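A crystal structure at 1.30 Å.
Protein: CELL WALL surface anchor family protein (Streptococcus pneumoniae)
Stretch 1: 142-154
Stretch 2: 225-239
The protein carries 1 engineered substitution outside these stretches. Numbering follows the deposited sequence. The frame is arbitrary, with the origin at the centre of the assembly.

Stretch 1 (142-154) PDHGNTPKPNKPN
Stretch 2, residues 225-239: YSADYQEITTAGEIA

Residues 142-154, an extended segment without regular helix or strand, run alongside residues 225-239 in the same direction, and the pair buries 865 Å² summed over both sides. The CA register steps from Gly 145 near Asp 228 (4.5 Å between their CA atoms) through Lys 149 near Glu 231 (CA to CA 6.6 Å) to Pro 153 against Gly 236 (CA to CA 3.9 Å). Lys 149, Asn 151 and Tyr 229 cover the most surface.

Tyr 229, phi/psi -83/123, ends the strand 226-229. Its CA-to-CB bond points toward the first stretch, with chi1 m (-56°) and chi2 86°. Pro 148, phi/psi -56/145, lies over one face of its ring, a flat surface suited to a rigid proline: Pro 148 CA stands 3.8 Å from the ring centroid and 18° off the normal, a CH-pi contact, and Pro 148 CG packs 3.7 Å from Tyr 229 CZ. Asn 146, chi1 p (52°), chi2 47°, holds the strand: Asn 146 N donates to Ala 227 O (3.0 Å), OD1 accepts from Tyr 229 N (2.8 Å), and ND2 donates to Asp 228 OD1 (2.9 Å). An amide, donor and acceptor at once, can serve both of the latter partners. At the start of the strand, Ser 226 OG donates to Asp 143 OD1 (2.6 Å), while Asp 143 OD2 accepts from Gly 145 N (2.9 Å). Gly 145 CA lies 3.2 Å from Ala 227 O, and an ideal CB on Gly 145 would be tight, 3.3 Å from Ser 226 CB.

The CA-to-CB bond of Lys 149 points toward the second stretch, at phi/psi -103/116. With chi angles m, p, t, t (-76°, 72°, -171°, 174°), the long chain lets the charged Lys 149 NZ donate to Tyr 229 O and Thr 147 O, each at 2.9 Å. Its methylenes pack en route, Lys 149 CD 3.9 Å from Tyr 229 CB and Lys 149 CB 3.8 Å from Ile 232 CG1.

Asn 151, phi/psi -149/153 with chi1 t (-159°) and chi2 7°, also has its CA-to-CB bond toward the second stretch and meets the type II turn from Thr 234 to Glu 237. Asn 151 ND2 donates to Thr 234 O (2.8 Å, 161°) and weakly to Glu 237 O (2.9 Å, 129°), so one amide group binds carbonyls at both ends of the turn. Gly 236 N donates to Lys 152 O (2.8 Å). At phi/psi 87/4 Gly 236 needs to be glycine: a CB would jam against the preceding carbonyl and lie 2.8 Å from Asn 154 CB. Finally, one water accepts from Asn 154 ND2 (3.1 Å) and donates to Ala 235 O (3.1 Å) and Glu 237 OE2 (3.0 Å).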

# COMPACT_ATOMS: atom_id res chain seq x y z
N PRO A 142 5.83 10.27 -14.49
CA PRO A 142 5.66 10.47 -13.04
C PRO A 142 4.38 9.78 -12.56
O PRO A 142 3.36 9.87 -13.23
CB PRO A 142 5.56 12.00 -12.91
CG PRO A 142 6.32 12.52 -14.10
CD PRO A 142 6.03 11.54 -15.21
N ASP A 143 4.46 9.08 -11.44
CA ASP A 143 3.28 8.42 -10.89
C ASP A 143 2.86 9.00 -9.55
O ASP A 143 3.70 9.22 -8.66
CB ASP A 143 3.49 6.92 -10.76
CG ASP A 143 2.17 6.17 -10.70
OD1 ASP A 143 1.60 5.91 -11.78
OD2 ASP A 143 1.70 5.88 -9.58
N HIS A 144 1.56 9.21 -9.39
CA HIS A 144 0.99 9.83 -8.19
C HIS A 144 0.21 8.85 -7.32
O HIS A 144 -0.43 9.27 -6.35
CB HIS A 144 0.07 10.99 -8.59
CG HIS A 144 0.78 12.08 -9.34
ND1 HIS A 144 0.87 12.10 -10.72
CD2 HIS A 144 1.43 13.18 -8.90
CE1 HIS A 144 1.54 13.17 -11.09
NE2 HIS A 144 1.90 13.84 -10.01
N GLY A 145 0.26 7.57 -7.65
CA GLY A 145 -0.45 6.56 -6.88
C GLY A 145 0.22 6.18 -5.57
O GLY A 145 1.41 6.42 -5.35
N ASN A 146 -0.57 5.56 -4.69
CA ASN A 146 -0.08 5.10 -3.39
C ASN A 146 -1.02 4.01 -2.86
O ASN A 146 -1.87 3.52 -3.60
CB ASN A 146 0.04 6.28 -2.42
CG ASN A 146 -1.22 7.08 -2.34
OD1 ASN A 146 -2.30 6.52 -2.21
ND2 ASN A 146 -1.11 8.40 -2.45
N THR A 147 -0.86 3.61 -1.60
CA THR A 147 -1.56 2.43 -1.11
C THR A 147 -2.84 2.81 -0.36
O THR A 147 -2.94 3.90 0.21
CB THR A 147 -0.61 1.56 -0.24
OG1 THR A 147 -1.09 0.21 -0.19
CG2 THR A 147 -0.46 2.13 1.18
N PRO A 148 -3.84 1.91 -0.34
CA PRO A 148 -5.06 2.22 0.44
C PRO A 148 -4.79 2.51 1.92
O PRO A 148 -3.89 1.92 2.53
CB PRO A 148 -5.91 0.94 0.27
CG PRO A 148 -5.51 0.44 -1.07
CD PRO A 148 -4.02 0.70 -1.17
N LYS A 149 -5.56 3.44 2.49
CA LYS A 149 -5.54 3.71 3.92
C LYS A 149 -6.78 3.05 4.54
O LYS A 149 -7.91 3.43 4.22
CB LYS A 149 -5.59 5.22 4.19
CG LYS A 149 -4.28 5.98 3.95
CD LYS A 149 -3.95 6.12 2.46
CE LYS A 149 -2.56 6.68 2.20
NZ LYS A 149 -2.27 6.65 0.74
N PRO A 150 -6.58 2.05 5.42
CA PRO A 150 -7.75 1.39 6.00
C PRO A 150 -8.58 2.32 6.88
O PRO A 150 -8.05 3.26 7.47
CB PRO A 150 -7.14 0.27 6.86
CG PRO A 150 -5.77 0.07 6.32
CD PRO A 150 -5.32 1.40 5.81
N ASN A 151 -9.88 2.06 6.95
CA ASN A 151 -10.78 2.85 7.79
C ASN A 151 -11.92 2.00 8.32
O ASN A 151 -12.31 1.02 7.69
CB ASN A 151 -11.34 4.04 7.02
CG ASN A 151 -11.86 5.16 7.92
OD1 ASN A 151 -11.69 5.14 9.15
ND2 ASN A 151 -12.50 6.16 7.31
N LYS A 152 -12.45 2.40 9.47
CA LYS A 152 -13.66 1.78 9.98
C LYS A 152 -14.87 2.47 9.37
O LYS A 152 -14.77 3.61 8.91
CB LYS A 152 -13.69 1.91 11.51
CG LYS A 152 -12.64 1.08 12.20
CD LYS A 152 -12.65 1.27 13.71
CE LYS A 152 -11.49 0.52 14.34
NZ LYS A 152 -11.41 0.76 15.81
N PRO A 153 -16.01 1.76 9.34
CA PRO A 153 -17.26 2.42 8.96
C PRO A 153 -17.64 3.42 10.05
O PRO A 153 -17.00 3.43 11.10
CB PRO A 153 -18.28 1.27 8.96
CG PRO A 153 -17.48 0.01 8.99
CD PRO A 153 -16.21 0.35 9.70
N ASN A 154 -18.67 4.23 9.82
CA ASN A 154 -19.20 5.06 10.89
C ASN A 154 -20.03 4.22 11.85
O ASN A 154 -20.18 3.01 11.66
CB ASN A 154 -19.98 6.26 10.36
CG ASN A 154 -21.19 5.86 9.53
OD1 ASN A 154 -21.80 4.82 9.74
ND2 ASN A 154 -21.55 6.71 8.58
N TYR A 225 -4.76 5.29 -15.43
CA TYR A 225 -5.01 6.06 -14.21
C TYR A 225 -4.37 5.40 -12.99
O TYR A 225 -4.44 4.17 -12.83
CB TYR A 225 -6.51 6.22 -13.95
CG TYR A 225 -7.19 7.14 -14.94
CD1 TYR A 225 -7.69 6.66 -16.14
CD2 TYR A 225 -7.31 8.50 -14.68
CE1 TYR A 225 -8.30 7.51 -17.05
CE2 TYR A 225 -7.91 9.36 -15.59
CZ TYR A 225 -8.41 8.86 -16.77
OH TYR A 225 -9.01 9.70 -17.67
N SER A 226 -3.78 6.22 -12.13
CA SER A 226 -3.22 5.76 -10.87
C SER A 226 -4.03 6.28 -9.70
O SER A 226 -4.57 7.39 -9.75
CB SER A 226 -1.76 6.18 -10.75
OG SER A 226 -1.00 5.54 -11.76
N ALA A 227 -4.12 5.47 -8.64
CA ALA A 227 -4.99 5.75 -7.51
C ALA A 227 -4.22 6.36 -6.34
O ALA A 227 -3.31 5.72 -5.78
CB ALA A 227 -5.71 4.48 -7.07
N ASP A 228 -4.63 7.56 -5.95
CA ASP A 228 -4.03 8.32 -4.86
C ASP A 228 -5.04 8.35 -3.71
O ASP A 228 -6.00 9.14 -3.72
CB ASP A 228 -3.70 9.73 -5.37
CG ASP A 228 -3.31 10.72 -4.28
OD1 ASP A 228 -3.12 10.33 -3.10
OD2 ASP A 228 -3.19 11.92 -4.63
N TYR A 229 -4.84 7.47 -2.73
CA TYR A 229 -5.76 7.35 -1.60
C TYR A 229 -5.42 8.41 -0.55
O TYR A 229 -4.28 8.50 -0.08
CB TYR A 229 -5.68 5.95 -0.98
CG TYR A 229 -5.94 4.82 -1.96
CD1 TYR A 229 -4.91 4.30 -2.73
CD2 TYR A 229 -7.22 4.27 -2.11
CE1 TYR A 229 -5.14 3.27 -3.63
CE2 TYR A 229 -7.46 3.24 -3.00
CZ TYR A 229 -6.41 2.74 -3.76
OH TYR A 229 -6.63 1.70 -4.64
N GLN A 230 -6.40 9.24 -0.22
CA GLN A 230 -6.20 10.35 0.70
C GLN A 230 -6.09 9.85 2.15
O GLN A 230 -6.65 8.80 2.50
CB GLN A 230 -7.35 11.34 0.58
CG GLN A 230 -7.58 11.84 -0.83
CD GLN A 230 -6.35 12.50 -1.40
OE1 GLN A 230 -5.79 12.04 -2.40
NE2 GLN A 230 -5.91 13.56 -0.76
N GLU A 231 -5.40 10.60 2.99
CA GLU A 231 -5.34 10.24 4.40
C GLU A 231 -6.75 10.23 5.01
O GLU A 231 -7.63 10.97 4.57
CB GLU A 231 -4.43 11.21 5.16
CG GLU A 231 -2.98 11.19 4.70
CD GLU A 231 -2.29 9.84 4.92
OE1 GLU A 231 -2.52 9.20 5.97
OE2 GLU A 231 -1.51 9.43 4.05
N ILE A 232 -6.94 9.38 6.02
CA ILE A 232 -8.23 9.26 6.69
C ILE A 232 -8.45 10.42 7.65
O ILE A 232 -7.54 10.80 8.40
CB ILE A 232 -8.35 7.92 7.48
CG1 ILE A 232 -8.14 6.73 6.53
CG2 ILE A 232 -9.67 7.83 8.24
CD1 ILE A 232 -9.02 6.74 5.32
N THR A 233 -9.65 10.99 7.62
CA THR A 233 -10.03 12.07 8.53
C THR A 233 -11.23 11.71 9.39
O THR A 233 -11.40 12.26 10.49
CB THR A 233 -10.37 13.37 7.76
OG1 THR A 233 -11.51 13.16 6.93
CG2 THR A 233 -9.19 13.82 6.91
N THR A 234 -12.06 10.79 8.91
CA THR A 234 -13.36 10.52 9.52
C THR A 234 -13.75 9.06 9.37
O THR A 234 -13.68 8.51 8.27
CB THR A 234 -14.45 11.36 8.82
OG1 THR A 234 -14.10 12.75 8.87
CG2 THR A 234 -15.81 11.14 9.47
N ALA A 235 -14.18 8.42 10.45
CA ALA A 235 -14.77 7.09 10.33
C ALA A 235 -15.91 7.13 9.32
O ALA A 235 -16.71 8.06 9.32
CB ALA A 235 -15.26 6.60 11.69
N GLY A 236 -15.97 6.14 8.45
CA GLY A 236 -17.04 6.05 7.47
C GLY A 236 -16.81 6.81 6.17
O GLY A 236 -17.70 6.84 5.33
N GLU A 237 -15.63 7.41 5.99
CA GLU A 237 -15.30 8.13 4.75
C GLU A 237 -13.92 7.76 4.23
O GLU A 237 -12.94 7.77 4.98
CB GLU A 237 -15.36 9.66 4.96
CG GLU A 237 -16.62 10.20 5.62
CD GLU A 237 -17.87 10.15 4.74
OE1 GLU A 237 -17.74 10.10 3.50
OE2 GLU A 237 -18.99 10.17 5.30
N ILE A 238 -13.84 7.44 2.94
CA ILE A 238 -12.58 7.21 2.25
C ILE A 238 -12.61 8.00 0.95
O ILE A 238 -13.62 7.97 0.24
CB ILE A 238 -12.37 5.71 1.96
CG1 ILE A 238 -11.93 4.97 3.23
CG2 ILE A 238 -11.36 5.49 0.82
CD1 ILE A 238 -11.82 3.48 3.06
N ALA A 239 -11.53 8.72 0.65
CA ALA A 239 -11.44 9.52 -0.57
C ALA A 239 -10.28 9.04 -1.43
O ALA A 239 -9.20 8.71 -0.93
CB ALA A 239 -11.28 11.00 -0.24
O HOH W 1 -19.36 8.82 7.98